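Local coordinates for uncharacterized protein (Bordetella pertussis, PDB 3FVV) that probably dephosphorylates histidinol phosphate to histidinol in histidine biosynthesis, as a metal-dependent phosphatase of the haloacid dehalogenase (HAD) superfamily, at residues R4-F9 with G176-S181; L68-S73 with D143-G148; T117-T122 with T137-R142; G159-V164 with V191-A196. All blocks are in the same frame, centred on the assembly; numbering follows the deposited sequence.

Interaction 1: R4-F9 with G176-S181; sequences RRLALF and GDFAES
Leu6 and Ser181 are paired in parallel, their CA atoms 4.5 Å apart, where strand 5-9 runs beside the chain that enters the neighbouring strand. Two backbone bonds join the segments: Ala179 N gives its hydrogen to Arg4 O at 2.8 Å, and Leu6 N gives its own to Glu180 O at 3.0 Å, fairly straight at 164°. Ser181 CA adds a CA-H...O contact to Leu6 O at 3.2 Å.

On the Leu6 side of the sheet, the CB of that residue stands over the centre of the Phe178 ring, 3.8 Å from the centroid and 9° off the normal, a CH-pi contact. Phe178 CG stands anti to its carbonyl carbon (chi1 -59°), on the side where Leu6 CB meets it. Farther out, Leu6 CD1 is 4.1 Å from Phe178 CZ. Leu168 of helix 158-170 packs on both, and Trp167 on Leu6. The polar ends turn to other partners: Arg5 forms a salt bridge with Asp109, while Ser181 OG accepts from Thr198 N.

With strand 110-115 on its other flank, strand 5-9 is an inner strand of the parallel, helix-flanked sheet that forms the Rossmann-like core of HAD hydrolases.

Interaction 2: L68-S73 with D143-G148; sequences LLAAHS and DGRYTG
Leu69 and Tyr146 make the apolar heart of this surface contact, CB to CB at 3.8 Å. Leu69 carries CG anti to its carbonyl carbon (chi1 -57°), and from there CD1 reaches over one face of the Tyr146 ring, 4.3 Å from the centroid and displaced toward the rim, a CH-pi contact. Beside it Ala70 packs mainly on backbone. Its CA points a hydrogen at Tyr146 O (3.3 Å), and its methyl CB rests 3.8 Å from Gly148 N. The guanidinium of Arg145 comes alongside Ala70 with its NH2 edge, too far from the Ala70 oxygen to bond.

A single water ties the two backbones together. It donates to Leu69 O at 2.6 Å and to His72 O at 2.7 Å, and accepts from Tyr146 N at 3.0 Å, so the frayed end of the helix and the strand share one bridging molecule.

Helix 58-70 lies in the helical insertion after the first core strand, consistent with the C1 cap of SerB-type HAD enzymes; Tyr146 lies on a beta hairpin, strands 133-142 and 145-147, which reverses through a type I' turn at Asp143-Gly144.

The second shell sets these pieces. His72 ND1 donates to Leu68 O at 3.3 Å, and its ring meets that of Trp80 edge-to-face. Ser73 OG caps the next helix through a weak bond from Val75 N. Across the hairpin, Thr147 is backbone-bonded to Glu140, and the Tyr146 ring leans against Tyr141, Pro139 and Leu77.

Interaction 3: T117-T122 with T137-R142; sequences TNSFVT and TDPEYR
Ser119 takes hold of Thr137 and Asp138 at the head of a beta-alpha-beta unit, in which helix 119-128 connects parallel strands 110-115 and 133-142 of the HAD core.

Two hydrogen bonds, both from Ser119, cross the contact. Its backbone N, in the first turn of the helix, donates to Thr137 O at 2.8 Å, nearly in line with the carbonyl. Its OG donates to Asp138 OD1, also at 2.8 Å, using the anti lone pair of that oxygen. Ser119 OG sits between its own backbone N and carbonyl carbon (chi1 61°), which turns it to the carboxylate. The other oxygen, Asp138 OD2, has a long, weak ion pair with Arg163. Thr137 O is gripped a second time, by a CA-H...O contact from Asn118 CA at 3.1 Å.

The van der Waals contacts centre on Pro139. Its CD lies 3.3 Å from Ser119 OG, and its CG faces Phe120 CB at 4.4 Å. Leu66 of helix 58-70 touches the same proline, while the ring of Phe120 swings away to meet His81 edge-to-face.

Capping supplies the third kind of interaction. Asn118 is the N-cap of the helix, and its side chain crosses Pro139 at about a right angle. Its OD1 accepts from Val121 N at 3.2 Å, the donor standing 51° out of the Asn118 carbonyl plane, and also touches Pro139 CG at 3.9 Å.

Interaction 4: G159-V164 with V191-A196; sequences GKVVRV and VPLLEA. With SO4 (sulfate ion), chain C.
Leu193 fits against Lys160, Val161 and Val164, where helices 159-164 and 191-196 approach to 8.5 Å between axes at an angle of 48°. Taken outward, its CB meets Val161 CG2 at 4.0 Å. CG stands anti to the backbone N (chi1 -173°), where the chain forks. The CD1 branch stays near Val161 CG2 at 4.2 Å; the CD2 branch goes on to Val164 CG2 at 3.9 Å and to Lys160 CB. Val161 CG2 is also wedged against backbone, 3.5 Å from Leu193 N, with Pro192 CB beside it.

Lys160 leaves the apolar seam at CB. Extended beyond CG, it carries NZ to the sulfate, donating to O2 at 2.9 Å. The same nitrogen forms salt bridges with Asp10 and Asp190 and bonds to Val114 O. Leu11 N, Asp12 N, Thr115 OG1 and Ala116 N also bind the anion, which probably came from the crystallisation liquor but occupies a site consistent with phosphate binding in HAD enzymes, Lys160 probably corresponding to their motif III lysine.

Both helices lie on one face of the central sheet: Val164 and Leu193 meet over Leu8 of strand 5-9, with Ile135 of strand 133-142 under Val164 and Phe183 of strand 180-185 under Leu193.

In the fold
Interactions 1, 3 and 4 are partly buried, whereas interaction 2 lies at the surface. Leu8 of strand 5-9 touches both Val164 and Leu193, so strand 5-9 serves interactions 1 and 4. The first relies on backbone bonds and an aromatic face, the second on aliphatic packing with a lysine leading to the anion site. Interactions 2 and 3 adjoin about the 133-142 hairpin, where Tyr146 packs on Phe120. Interaction 3 uses direct side-chain and backbone hydrogen bonds; interaction 2 relies on a bridging water. A long, weak Asp138-Arg163 ion pair joins interactions 3 and 4. Interactions 1 and 2 lie on opposite sides of the chain's centre, their centres 36 Å apart.

Interaction 1: R4-F9 with G176-S181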
loop_
_atom_site.group_PDB
_atom_site.type_symbol
_atom_site.label_atom_id
_atom_site.label_comp_id
_atom_site.label_asym_id
_atom_site.label_seq_id
_atom_site.Cartn_x
_atom_site.Cartn_y
_atom_site.Cartn_z
ATOM N N ARG A 4 13.380 -18.278 -11.419
ATOM C CA ARG A 4 12.961 -16.958 -10.958
ATOM C C ARG A 4 12.160 -16.959 -9.624
ATOM O O ARG A 4 11.479 -17.919 -9.291
ATOM C CB ARG A 4 12.186 -16.241 -12.048
ATOM C CG ARG A 4 12.253 -14.751 -11.836
ATOM C CD ARG A 4 11.564 -13.980 -12.917
ATOM N NE ARG A 4 11.991 -12.581 -12.829
ATOM C CZ ARG A 4 11.518 -11.584 -13.585
ATOM N NH1 ARG A 4 10.568 -11.830 -14.508
ATOM N NH2 ARG A 4 11.996 -10.343 -13.413
ATOM N N ARG A 5 12.285 -15.898 -8.843
ATOM C CA ARG A 5 11.477 -15.755 -7.637
ATOM C C ARG A 5 10.565 -14.535 -7.766
ATOM O O ARG A 5 10.811 -13.645 -8.583
ATOM C CB ARG A 5 12.359 -15.701 -6.408
ATOM C CG ARG A 5 13.426 -16.877 -6.474
ATOM C CD ARG A 5 14.452 -16.787 -5.421
ATOM N NE ARG A 5 14.901 -15.401 -5.274
ATOM C CZ ARG A 5 15.699 -14.999 -4.293
ATOM N NH1 ARG A 5 16.180 -15.904 -3.425
ATOM N NH2 ARG A 5 16.061 -13.725 -4.193
ATOM N N LEU A 6 9.493 -14.536 -6.995
ATOM C CA LEU A 6 8.570 -13.396 -6.946
ATOM C C LEU A 6 8.799 -12.706 -5.600
ATOM O O LEU A 6 8.915 -13.379 -4.544
ATOM C CB LEU A 6 7.147 -13.885 -7.022
ATOM C CG LEU A 6 6.021 -12.866 -7.057
ATOM C CD1 LEU A 6 6.094 -12.070 -8.308
ATOM C CD2 LEU A 6 4.711 -13.680 -6.883
ATOM N N ALA A 7 8.836 -11.377 -5.632
ATOM C CA ALA A 7 8.945 -10.633 -4.410
ATOM C C ALA A 7 7.883 -9.555 -4.306
ATOM O O ALA A 7 7.879 -8.576 -5.075
ATOM C CB ALA A 7 10.415 -9.993 -4.321
ATOM N N LEU A 8 7.031 -9.685 -3.304
ATOM C CA LEU A 8 5.942 -8.775 -3.062
ATOM C C LEU A 8 6.225 -7.997 -1.772
ATOM O O LEU A 8 6.610 -8.573 -0.734
ATOM C CB LEU A 8 4.626 -9.552 -2.891
ATOM C CG LEU A 8 4.318 -10.510 -4.076
ATOM C CD1 LEU A 8 3.025 -11.343 -3.764
ATOM C CD2 LEU A 8 4.215 -9.805 -5.406
ATOM N N PHE A 9 5.972 -6.696 -1.848
ATOM C CA PHE A 9 6.134 -5.797 -0.736
ATOM C C PHE A 9 4.870 -5.060 -0.369
ATOM O O PHE A 9 4.285 -4.382 -1.184
ATOM C CB PHE A 9 7.232 -4.805 -1.076
ATOM C CG PHE A 9 8.481 -5.447 -1.497
ATOM C CD1 PHE A 9 9.385 -5.898 -0.553
ATOM C CD2 PHE A 9 8.744 -5.642 -2.835
ATOM C CE1 PHE A 9 10.539 -6.503 -0.933
ATOM C CE2 PHE A 9 9.913 -6.238 -3.249
ATOM C CZ PHE A 9 10.835 -6.645 -2.296
ATOM N N GLY A 176 2.926 -20.541 -8.649
ATOM C CA GLY A 176 3.734 -21.770 -8.705
ATOM C C GLY A 176 4.708 -21.835 -9.858
ATOM O O GLY A 176 5.460 -22.781 -9.953
ATOM N N ASP A 177 4.714 -20.859 -10.761
ATOM C CA ASP A 177 5.811 -20.740 -11.727
ATOM C C ASP A 177 7.168 -20.358 -11.017
ATOM O O ASP A 177 8.252 -20.599 -11.559
ATOM C CB ASP A 177 5.509 -19.657 -12.801
ATOM C CG ASP A 177 4.319 -19.991 -13.700
ATOM O OD1 ASP A 177 3.993 -21.198 -13.820
ATOM O OD2 ASP A 177 3.716 -19.020 -14.277
ATOM N N PHE A 178 7.126 -19.764 -9.826
ATOM C CA PHE A 178 8.368 -19.253 -9.188
ATOM C C PHE A 178 9.019 -20.277 -8.285
ATOM O O PHE A 178 8.349 -21.038 -7.626
ATOM C CB PHE A 178 8.039 -17.995 -8.401
ATOM C CG PHE A 178 7.477 -16.949 -9.257
ATOM C CD1 PHE A 178 8.307 -16.175 -10.035
ATOM C CD2 PHE A 178 6.101 -16.818 -9.394
ATOM C CE1 PHE A 178 7.786 -15.232 -10.878
ATOM C CE2 PHE A 178 5.574 -15.885 -10.266
ATOM C CZ PHE A 178 6.426 -15.094 -11.004
ATOM N N ALA A 179 10.332 -20.262 -8.216
ATOM C CA ALA A 179 11.048 -21.132 -7.286
ATOM C C ALA A 179 10.717 -20.790 -5.823
ATOM O O ALA A 179 10.664 -21.680 -4.977
ATOM C CB ALA A 179 12.585 -21.079 -7.565
ATOM N N GLU A 180 10.513 -19.503 -5.507
ATOM C CA GLU A 180 9.975 -19.065 -4.208
ATOM C C GLU A 180 9.178 -17.803 -4.474
ATOM O O GLU A 180 9.443 -17.094 -5.440
ATOM C CB GLU A 180 11.066 -18.597 -3.242
ATOM C CG GLU A 180 12.143 -19.573 -2.882
ATOM C CD GLU A 180 11.600 -20.810 -2.229
ATOM O OE1 GLU A 180 10.464 -20.784 -1.656
ATOM O OE2 GLU A 180 12.312 -21.838 -2.303
ATOM N N SER A 181 8.289 -17.474 -3.565
ATOM C CA SER A 181 7.588 -16.168 -3.542
ATOM C C SER A 181 7.695 -15.621 -2.163
ATOM O O SER A 181 7.365 -16.337 -1.203
ATOM C CB SER A 181 6.116 -16.330 -3.847
ATOM O OG SER A 181 5.646 -17.518 -3.212
#

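Interaction 2: L68-S73 with D143-G148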
loop_
_atom_site.group_PDB
_atom_site.type_symbol
_atom_site.label_atom_id
_atom_site.label_comp_id
_atom_site.label_asym_id
_atom_site.label_seq_id
_atom_site.Cartn_x
_atom_site.Cartn_y
_atom_site.Cartn_z
ATOM N N LEU A 68 -11.465 12.260 -1.294
ATOM C CA LEU A 68 -10.518 13.363 -1.291
ATOM C C LEU A 68 -9.990 13.719 -2.711
ATOM O O LEU A 68 -9.683 14.852 -3.003
ATOM C CB LEU A 68 -9.356 13.041 -0.363
ATOM C CG LEU A 68 -9.769 12.951 1.115
ATOM C CD1 LEU A 68 -8.635 12.432 1.984
ATOM C CD2 LEU A 68 -10.246 14.313 1.547
ATOM N N LEU A 69 -9.869 12.707 -3.561
ATOM C CA LEU A 69 -9.455 12.884 -4.958
ATOM C C LEU A 69 -10.546 13.475 -5.861
ATOM O O LEU A 69 -10.266 14.256 -6.800
ATOM C CB LEU A 69 -8.999 11.524 -5.492
ATOM C CG LEU A 69 -7.859 10.766 -4.771
ATOM C CD1 LEU A 69 -7.601 9.460 -5.571
ATOM C CD2 LEU A 69 -6.545 11.556 -4.600
ATOM N N ALA A 70 -11.795 13.130 -5.541
ATOM C CA ALA A 70 -12.972 13.540 -6.291
ATOM C C ALA A 70 -13.192 15.048 -6.192
ATOM O O ALA A 70 -13.813 15.643 -7.063
ATOM C CB ALA A 70 -14.261 12.711 -5.805
ATOM N N ALA A 71 -12.629 15.686 -5.178
ATOM C CA ALA A 71 -12.881 17.108 -4.920
ATOM C C ALA A 71 -12.020 18.062 -5.786
ATOM O O ALA A 71 -12.158 19.257 -5.708
ATOM C CB ALA A 71 -12.755 17.397 -3.376
ATOM N N HIS A 72 -11.182 17.528 -6.699
ATOM C CA HIS A 72 -10.167 18.329 -7.378
ATOM C C HIS A 72 -9.800 17.827 -8.757
ATOM O O HIS A 72 -9.936 16.661 -9.081
ATOM C CB HIS A 72 -8.871 18.248 -6.581
ATOM C CG HIS A 72 -9.002 18.716 -5.189
ATOM N ND1 HIS A 72 -8.935 17.864 -4.109
ATOM C CD2 HIS A 72 -9.221 19.941 -4.692
ATOM C CE1 HIS A 72 -9.116 18.550 -3.006
ATOM N NE2 HIS A 72 -9.272 19.815 -3.330
ATOM N N SER A 73 -9.269 18.703 -9.563
ATOM C CA SER A 73 -8.840 18.319 -10.878
ATOM C C SER A 73 -7.610 17.404 -10.742
ATOM O O SER A 73 -6.809 17.544 -9.799
ATOM C CB SER A 73 -8.556 19.583 -11.699
ATOM O OG SER A 73 -7.232 19.605 -12.174
ATOM N N ASP A 143 -14.148 10.406 -17.228
ATOM C CA ASP A 143 -14.389 11.725 -17.731
ATOM C C ASP A 143 -13.385 12.749 -17.115
ATOM O O ASP A 143 -13.712 13.910 -16.898
ATOM C CB ASP A 143 -15.855 12.177 -17.492
ATOM C CG ASP A 143 -16.886 11.423 -18.354
ATOM O OD1 ASP A 143 -16.601 11.140 -19.530
ATOM O OD2 ASP A 143 -18.016 11.195 -17.859
ATOM N N GLY A 144 -12.148 12.325 -16.917
ATOM C CA GLY A 144 -11.111 13.211 -16.467
ATOM C C GLY A 144 -11.159 13.511 -14.987
ATOM O O GLY A 144 -10.490 14.431 -14.514
ATOM N N ARG A 145 -11.910 12.750 -14.217
ATOM C CA ARG A 145 -11.854 12.980 -12.773
ATOM C C ARG A 145 -12.030 11.699 -11.989
ATOM O O ARG A 145 -12.625 10.723 -12.482
ATOM C CB ARG A 145 -12.894 14.000 -12.364
ATOM C CG ARG A 145 -14.281 13.540 -12.677
ATOM C CD ARG A 145 -15.413 14.452 -12.135
ATOM N NE ARG A 145 -15.659 14.356 -10.679
ATOM C CZ ARG A 145 -16.555 13.545 -10.096
ATOM N NH1 ARG A 145 -17.294 12.699 -10.786
ATOM N NH2 ARG A 145 -16.697 13.591 -8.785
ATOM N N TYR A 146 -11.450 11.686 -10.789
ATOM C CA TYR A 146 -11.735 10.607 -9.853
ATOM C C TYR A 146 -13.169 10.715 -9.359
ATOM O O TYR A 146 -13.643 11.804 -9.019
ATOM C CB TYR A 146 -10.729 10.680 -8.714
ATOM C CG TYR A 146 -9.405 10.319 -9.248
ATOM C CD1 TYR A 146 -9.146 9.028 -9.687
ATOM C CD2 TYR A 146 -8.414 11.252 -9.375
ATOM C CE1 TYR A 146 -7.888 8.680 -10.196
ATOM C CE2 TYR A 146 -7.197 10.916 -9.915
ATOM C CZ TYR A 146 -6.917 9.640 -10.319
ATOM O OH TYR A 146 -5.661 9.366 -10.859
ATOM N N THR A 147 -13.895 9.611 -9.401
ATOM C CA THR A 147 -15.309 9.621 -9.022
ATOM C C THR A 147 -15.562 9.442 -7.516
ATOM O O THR A 147 -16.674 9.690 -7.052
ATOM C CB THR A 147 -16.069 8.473 -9.682
ATOM O OG1 THR A 147 -15.516 7.250 -9.198
ATOM C CG2 THR A 147 -15.969 8.555 -11.244
ATOM N N GLY A 148 -14.568 8.995 -6.747
ATOM C CA GLY A 148 -14.833 8.593 -5.359
ATOM C C GLY A 148 -15.152 7.120 -5.117
ATOM O O GLY A 148 -15.229 6.671 -3.941
HETATM O O HOH W 1 -10.233 14.041 -9.387
#

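Interaction 3: T117-T122 with T137-R142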
loop_
_atom_site.group_PDB
_atom_site.type_symbol
_atom_site.label_atom_id
_atom_site.label_comp_id
_atom_site.label_asym_id
_atom_site.label_seq_id
_atom_site.Cartn_x
_atom_site.Cartn_y
_atom_site.Cartn_z
ATOM N N THR A 117 -3.337 1.266 -0.052
ATOM C CA THR A 117 -3.383 2.711 -0.307
ATOM C C THR A 117 -3.517 2.908 -1.837
ATOM O O THR A 117 -2.844 2.274 -2.610
ATOM C CB THR A 117 -2.226 3.446 0.360
ATOM O OG1 THR A 117 -2.362 3.354 1.793
ATOM C CG2 THR A 117 -2.190 4.963 -0.020
ATOM N N ASN A 118 -4.433 3.774 -2.248
ATOM C CA ASN A 118 -4.823 3.866 -3.657
ATOM C C ASN A 118 -3.676 4.189 -4.621
ATOM O O ASN A 118 -2.698 4.907 -4.250
ATOM C CB ASN A 118 -6.029 4.812 -3.819
ATOM C CG ASN A 118 -5.669 6.285 -3.768
ATOM O OD1 ASN A 118 -5.164 6.817 -4.757
ATOM N ND2 ASN A 118 -6.034 6.974 -2.674
ATOM N N SER A 119 -3.792 3.627 -5.839
ATOM C CA SER A 119 -2.769 3.738 -6.851
ATOM C C SER A 119 -2.409 5.187 -7.299
ATOM O O SER A 119 -1.285 5.434 -7.677
ATOM C CB SER A 119 -3.077 2.854 -8.075
ATOM O OG SER A 119 -4.291 3.260 -8.675
ATOM N N PHE A 120 -3.311 6.160 -7.183
ATOM C CA PHE A 120 -2.913 7.525 -7.403
ATOM C C PHE A 120 -1.845 7.967 -6.379
ATOM O O PHE A 120 -0.848 8.590 -6.717
ATOM C CB PHE A 120 -4.095 8.528 -7.359
ATOM C CG PHE A 120 -3.630 9.944 -7.495
ATOM C CD1 PHE A 120 -3.267 10.446 -8.731
ATOM C CD2 PHE A 120 -3.402 10.724 -6.384
ATOM C CE1 PHE A 120 -2.758 11.748 -8.860
ATOM C CE2 PHE A 120 -2.875 12.015 -6.523
ATOM C CZ PHE A 120 -2.570 12.497 -7.752
ATOM N N VAL A 121 -2.087 7.653 -5.131
ATOM C CA VAL A 121 -1.169 7.987 -4.052
ATOM C C VAL A 121 0.103 7.163 -4.095
ATOM O O VAL A 121 1.147 7.681 -3.796
ATOM C CB VAL A 121 -1.886 7.865 -2.644
ATOM C CG1 VAL A 121 -0.878 8.000 -1.477
ATOM C CG2 VAL A 121 -3.007 8.912 -2.550
ATOM N N THR A 122 0.052 5.915 -4.530
ATOM C CA THR A 122 1.215 5.036 -4.399
ATOM C C THR A 122 2.038 4.787 -5.649
ATOM O O THR A 122 3.128 4.293 -5.546
ATOM C CB THR A 122 0.812 3.668 -3.802
ATOM O OG1 THR A 122 -0.327 3.146 -4.503
ATOM C CG2 THR A 122 0.452 3.830 -2.293
ATOM N N THR A 137 -5.248 -0.629 -4.535
ATOM C CA THR A 137 -6.676 -0.310 -4.718
ATOM C C THR A 137 -6.712 0.808 -5.767
ATOM O O THR A 137 -5.918 1.752 -5.714
ATOM C CB THR A 137 -7.274 0.098 -3.412
ATOM O OG1 THR A 137 -7.180 -1.044 -2.561
ATOM C CG2 THR A 137 -8.802 0.573 -3.516
ATOM N N ASP A 138 -7.575 0.656 -6.753
ATOM C CA ASP A 138 -7.611 1.582 -7.859
ATOM C C ASP A 138 -8.815 2.479 -7.754
ATOM O O ASP A 138 -9.964 2.015 -7.665
ATOM C CB ASP A 138 -7.638 0.872 -9.218
ATOM C CG ASP A 138 -6.312 0.133 -9.512
ATOM O OD1 ASP A 138 -5.207 0.705 -9.255
ATOM O OD2 ASP A 138 -6.404 -1.020 -9.987
ATOM N N PRO A 139 -8.563 3.780 -7.853
ATOM C CA PRO A 139 -9.670 4.710 -7.868
ATOM C C PRO A 139 -10.301 4.763 -9.244
ATOM O O PRO A 139 -9.588 4.864 -10.238
ATOM C CB PRO A 139 -9.010 6.066 -7.512
ATOM C CG PRO A 139 -7.634 5.940 -7.676
ATOM C CD PRO A 139 -7.254 4.444 -7.970
ATOM N N GLU A 140 -11.628 4.667 -9.326
ATOM C CA GLU A 140 -12.309 4.878 -10.589
ATOM C C GLU A 140 -12.041 6.335 -11.065
ATOM O O GLU A 140 -12.164 7.313 -10.277
ATOM C CB GLU A 140 -13.811 4.636 -10.427
ATOM C CG GLU A 140 -14.617 4.824 -11.660
ATOM C CD GLU A 140 -16.147 4.797 -11.336
ATOM O OE1 GLU A 140 -16.629 5.508 -10.415
ATOM O OE2 GLU A 140 -16.842 4.030 -11.990
ATOM N N TYR A 141 -11.709 6.437 -12.345
ATOM C CA TYR A 141 -11.418 7.706 -13.048
ATOM C C TYR A 141 -12.282 7.704 -14.246
ATOM O O TYR A 141 -12.207 6.770 -15.027
ATOM C CB TYR A 141 -9.974 7.707 -13.511
ATOM C CG TYR A 141 -9.462 9.006 -14.070
ATOM C CD1 TYR A 141 -9.222 10.091 -13.250
ATOM C CD2 TYR A 141 -9.126 9.116 -15.394
ATOM C CE1 TYR A 141 -8.710 11.258 -13.758
ATOM C CE2 TYR A 141 -8.574 10.305 -15.930
ATOM C CZ TYR A 141 -8.372 11.376 -15.104
ATOM O OH TYR A 141 -7.848 12.573 -15.602
ATOM N N ARG A 142 -13.119 8.692 -14.407
ATOM C CA ARG A 142 -14.049 8.738 -15.520
ATOM C C ARG A 142 -14.179 10.179 -15.921
ATOM O O ARG A 142 -14.333 11.095 -15.055
ATOM C CB ARG A 142 -15.429 8.215 -15.078
ATOM C CG ARG A 142 -16.451 7.921 -16.216
ATOM C CD ARG A 142 -17.819 7.460 -15.628
ATOM N NE ARG A 142 -18.402 8.488 -14.743
ATOM C CZ ARG A 142 -19.002 8.238 -13.589
ATOM N NH1 ARG A 142 -19.093 7.004 -13.086
ATOM N NH2 ARG A 142 -19.480 9.237 -12.886
#

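Interaction 4: G159-V164 with V191-A196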
loop_
_atom_site.group_PDB
_atom_site.type_symbol
_atom_site.label_atom_id
_atom_site.label_comp_id
_atom_site.label_asym_id
_atom_site.label_seq_id
_atom_site.Cartn_x
_atom_site.Cartn_y
_atom_site.Cartn_z
ATOM N N GLY A 159 -8.372 -9.481 -0.701
ATOM C CA GLY A 159 -8.256 -8.859 -2.017
ATOM C C GLY A 159 -6.830 -8.783 -2.537
ATOM O O GLY A 159 -6.611 -8.802 -3.755
ATOM N N LYS A 160 -5.845 -8.666 -1.642
ATOM C CA LYS A 160 -4.462 -8.667 -2.099
ATOM C C LYS A 160 -4.165 -9.983 -2.809
ATOM O O LYS A 160 -3.465 -9.978 -3.826
ATOM C CB LYS A 160 -3.491 -8.444 -0.968
ATOM C CG LYS A 160 -3.560 -7.047 -0.394
ATOM C CD LYS A 160 -2.243 -6.657 0.317
ATOM C CE LYS A 160 -2.342 -5.232 0.840
ATOM N NZ LYS A 160 -1.120 -4.811 1.585
ATOM N N VAL A 161 -4.743 -11.091 -2.323
ATOM C CA VAL A 161 -4.504 -12.400 -2.939
ATOM C C VAL A 161 -5.112 -12.474 -4.325
ATOM O O VAL A 161 -4.408 -12.802 -5.311
ATOM C CB VAL A 161 -4.907 -13.626 -2.020
ATOM C CG1 VAL A 161 -4.443 -14.983 -2.683
ATOM C CG2 VAL A 161 -4.296 -13.480 -0.639
ATOM N N VAL A 162 -6.390 -12.134 -4.424
ATOM C CA VAL A 162 -7.076 -12.062 -5.712
ATOM C C VAL A 162 -6.282 -11.163 -6.717
ATOM O O VAL A 162 -5.933 -11.586 -7.821
ATOM C CB VAL A 162 -8.550 -11.557 -5.490
ATOM C CG1 VAL A 162 -9.319 -11.308 -6.806
ATOM C CG2 VAL A 162 -9.305 -12.555 -4.621
ATOM N N ARG A 163 -5.921 -9.949 -6.288
ATOM C CA ARG A 163 -5.281 -9.018 -7.185
ATOM C C ARG A 163 -3.921 -9.524 -7.656
ATOM O O ARG A 163 -3.573 -9.375 -8.797
ATOM C CB ARG A 163 -5.161 -7.622 -6.516
ATOM C CG ARG A 163 -6.482 -6.931 -6.409
ATOM C CD ARG A 163 -6.966 -6.414 -7.827
ATOM N NE ARG A 163 -5.919 -5.579 -8.413
ATOM C CZ ARG A 163 -5.708 -4.293 -8.110
ATOM N NH1 ARG A 163 -6.472 -3.672 -7.251
ATOM N NH2 ARG A 163 -4.686 -3.625 -8.629
ATOM N N VAL A 164 -3.162 -10.141 -6.767
ATOM C CA VAL A 164 -1.871 -10.656 -7.128
ATOM C C VAL A 164 -2.084 -11.775 -8.158
ATOM O O VAL A 164 -1.353 -11.859 -9.160
ATOM C CB VAL A 164 -1.122 -11.185 -5.880
ATOM C CG1 VAL A 164 0.038 -12.003 -6.316
ATOM C CG2 VAL A 164 -0.642 -9.995 -4.972
ATOM N N VAL A 191 -2.298 -11.516 6.642
ATOM C CA VAL A 191 -2.125 -12.967 6.803
ATOM C C VAL A 191 -2.593 -13.706 5.520
ATOM O O VAL A 191 -1.972 -14.656 5.084
ATOM C CB VAL A 191 -2.862 -13.457 8.092
ATOM C CG1 VAL A 191 -3.034 -15.084 8.155
ATOM C CG2 VAL A 191 -2.191 -12.836 9.374
ATOM N N PRO A 192 -3.664 -13.232 4.859
ATOM C CA PRO A 192 -4.043 -13.953 3.645
ATOM C C PRO A 192 -2.961 -14.085 2.604
ATOM O O PRO A 192 -2.640 -15.227 2.199
ATOM C CB PRO A 192 -5.239 -13.156 3.127
ATOM C CG PRO A 192 -5.920 -12.699 4.367
ATOM C CD PRO A 192 -4.771 -12.377 5.339
ATOM N N LEU A 193 -2.314 -12.971 2.224
ATOM C CA LEU A 193 -1.224 -13.073 1.256
ATOM C C LEU A 193 0.055 -13.717 1.879
ATOM O O LEU A 193 0.811 -14.420 1.195
ATOM C CB LEU A 193 -0.900 -11.716 0.619
ATOM C CG LEU A 193 0.116 -11.757 -0.513
ATOM C CD1 LEU A 193 -0.247 -12.827 -1.525
ATOM C CD2 LEU A 193 0.192 -10.412 -1.168
ATOM N N LEU A 194 0.292 -13.481 3.160
ATOM C CA LEU A 194 1.439 -14.058 3.798
ATOM C C LEU A 194 1.320 -15.594 3.740
ATOM O O LEU A 194 2.308 -16.291 3.499
ATOM C CB LEU A 194 1.607 -13.548 5.220
ATOM C CG LEU A 194 2.157 -12.146 5.466
ATOM C CD1 LEU A 194 1.977 -11.776 6.905
ATOM C CD2 LEU A 194 3.651 -12.055 5.059
ATOM N N GLU A 195 0.099 -16.100 3.878
ATOM C CA GLU A 195 -0.169 -17.554 3.822
ATOM C C GLU A 195 -0.059 -18.150 2.435
ATOM O O GLU A 195 0.165 -19.327 2.287
ATOM C CB GLU A 195 -1.549 -17.837 4.429
ATOM C CG GLU A 195 -1.500 -17.890 5.943
ATOM C CD GLU A 195 -2.849 -18.178 6.578
ATOM O OE1 GLU A 195 -3.877 -18.149 5.850
ATOM O OE2 GLU A 195 -2.885 -18.411 7.814
ATOM N N ALA A 196 -0.187 -17.322 1.416
ATOM C CA ALA A 196 -0.245 -17.768 0.024
ATOM C C ALA A 196 1.145 -17.998 -0.599
ATOM O O ALA A 196 1.275 -18.808 -1.512
ATOM C CB ALA A 196 -1.036 -16.767 -0.811
HETATM S S SO4 C . -0.889 -1.147 3.076
HETATM O O1 SO4 C . 0.398 -0.877 2.329
HETATM O O2 SO4 C . -1.792 -2.142 2.378
HETATM O O3 SO4 C . -0.477 -1.506 4.424
HETATM O O4 SO4 C . -1.696 0.078 3.185
#